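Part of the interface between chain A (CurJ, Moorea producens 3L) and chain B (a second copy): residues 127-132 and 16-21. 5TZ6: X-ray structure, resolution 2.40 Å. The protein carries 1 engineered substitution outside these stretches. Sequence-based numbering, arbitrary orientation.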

# COMPACT_ATOMS: atom_id res chain seq x y z
N HIS A 127 9.98 10.89 7.10
CA HIS A 127 9.70 9.90 6.07
C HIS A 127 10.96 9.12 5.70
O HIS A 127 11.83 8.89 6.55
N ILE A 128 11.05 8.70 4.44
CA ILE A 128 12.17 7.91 3.93
C ILE A 128 13.15 8.83 3.21
O ILE A 128 12.76 9.88 2.67
N SER A 129 14.42 8.44 3.20
CA SER A 129 15.45 9.26 2.56
C SER A 129 16.58 8.41 1.99
O SER A 129 17.16 8.76 0.96
N ASP A 130 16.90 7.30 2.65
CA ASP A 130 17.93 6.38 2.18
C ASP A 130 17.27 5.20 1.48
O ASP A 130 16.43 4.51 2.07
N TRP A 131 17.65 4.96 0.23
CA TRP A 131 17.03 3.91 -0.57
C TRP A 131 17.96 3.55 -1.72
O TRP A 131 18.92 4.27 -2.02
N ALA A 132 17.66 2.43 -2.37
CA ALA A 132 18.50 1.88 -3.41
C ALA A 132 17.65 1.36 -4.56
O ALA A 132 16.53 0.89 -4.35
N PHE B 16 0.70 3.76 3.24
CA PHE B 16 1.69 3.59 2.19
C PHE B 16 2.47 4.88 1.98
O PHE B 16 1.88 5.96 1.86
N GLN B 17 3.79 4.75 1.91
CA GLN B 17 4.65 5.83 1.44
C GLN B 17 5.86 5.22 0.76
O GLN B 17 6.18 4.04 0.95
N SER B 18 6.53 6.03 -0.07
CA SER B 18 7.62 5.55 -0.91
C SER B 18 8.61 6.67 -1.19
O SER B 18 8.20 7.81 -1.42
N PRO B 19 9.91 6.37 -1.21
CA PRO B 19 10.89 7.38 -1.62
C PRO B 19 10.59 7.98 -2.98
O PRO B 19 11.08 9.06 -3.32
N LEU B 20 9.80 7.27 -3.79
CA LEU B 20 9.44 7.73 -5.13
C LEU B 20 8.04 8.34 -5.17
O LEU B 20 7.48 8.51 -6.26
N SER B 21 7.47 8.66 -4.01
CA SER B 21 6.18 9.32 -3.92
C SER B 21 6.28 10.40 -2.86
O SER B 21 6.69 10.12 -1.73

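Packing between the two stretches is almost wholly apolar: no hydrogen bond crosses, and the contact rests on H127(A), I128(A) and W131(A) meeting Q17(B), P19(B) and L20(B). H127(A) (chi1 p) points its CB toward chain B, where CB lies 3.3 Å from NE2 of Q17(B); because this is a carbon-to-amide approach, it fills space without pairing polar groups. I128(A), with chi1 m and chi2 t, also points in. CG2 of I128(A) packs against CG of P19(B) at 3.3 Å; CD1 of I128(A) lies 3.7 Å from CD of P19(B) and 4.0 Å from CG of Q17(B) (chi1 p, chi2 t), so it touches both residues. S129(A) and D130(A) point away and make no contact. W131(A) (chi1 p, chi2 -74°) turns back toward chain B and offers one face of its indole to two residues. CB of P19(B) sits 3.5 Å from the centroid of the five-membered ring, almost on its normal, and CD1 of L20(B) lies 3.6 Å from that of the six-membered ring, both as CH-pi contacts. L20(B) (chi1 m, chi2 p) leaves its backbone sideways, but its end comes nearer. A type I turn from S18(B) to S21(B) sets P19(B) and L20(B) side by side; S18(B) itself points away, its OG accepting a hydrogen bond from N of L20(B) at 3.2 Å.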

# COMPACT_ATOMS: atom_id res chain seq x y z
CB HIS A 127 9.10 10.58 4.83
CG HIS A 127 10.10 11.33 4.00
ND1 HIS A 127 11.15 12.03 4.55
CD2 HIS A 127 10.22 11.45 2.66
CE1 HIS A 127 11.87 12.57 3.58
NE2 HIS A 127 11.33 12.23 2.42
CB ILE A 128 11.67 6.80 2.99
CG1 ILE A 128 10.58 5.98 3.70
CG2 ILE A 128 12.82 5.92 2.54
CD1 ILE A 128 9.69 5.21 2.75
CB SER A 129 16.01 10.28 3.56
OG SER A 129 16.57 9.63 4.69
CB ASP A 130 18.79 5.90 3.35
CG ASP A 130 20.27 5.98 3.05
OD1 ASP A 130 20.64 6.03 1.85
OD2 ASP A 130 21.08 5.99 4.00
CB TRP A 131 15.65 4.32 -1.08
CG TRP A 131 15.63 5.65 -1.77
CD1 TRP A 131 15.72 6.89 -1.19
CD2 TRP A 131 15.51 5.89 -3.18
NE1 TRP A 131 15.66 7.87 -2.14
CE2 TRP A 131 15.53 7.29 -3.37
CE3 TRP A 131 15.39 5.06 -4.29
CZ2 TRP A 131 15.44 7.87 -4.63
CZ3 TRP A 131 15.29 5.63 -5.54
CH2 TRP A 131 15.32 7.02 -5.70
CB ALA A 132 19.39 0.76 -2.88
CB PHE B 16 1.05 3.17 0.87
CG PHE B 16 2.05 2.98 -0.22
CD1 PHE B 16 2.84 1.84 -0.26
CD2 PHE B 16 2.22 3.95 -1.19
CE1 PHE B 16 3.77 1.67 -1.25
CE2 PHE B 16 3.16 3.78 -2.19
CZ PHE B 16 3.94 2.64 -2.22
CB GLN B 17 5.06 6.77 2.58
CG GLN B 17 5.91 6.13 3.65
CD GLN B 17 6.20 7.09 4.78
OE1 GLN B 17 5.79 6.88 5.92
NE2 GLN B 17 6.91 8.17 4.46
CB SER B 18 7.09 4.99 -2.23
OG SER B 18 8.16 4.64 -3.10
CB PRO B 19 12.21 6.60 -1.62
CG PRO B 19 11.98 5.48 -0.67
CD PRO B 19 10.54 5.11 -0.81
CB LEU B 20 9.56 6.59 -6.13
CG LEU B 20 10.98 6.39 -6.66
CD1 LEU B 20 11.98 6.29 -5.53
CD2 LEU B 20 11.05 5.15 -7.54
CB SER B 21 5.07 8.32 -3.57
OG SER B 21 3.80 8.95 -3.52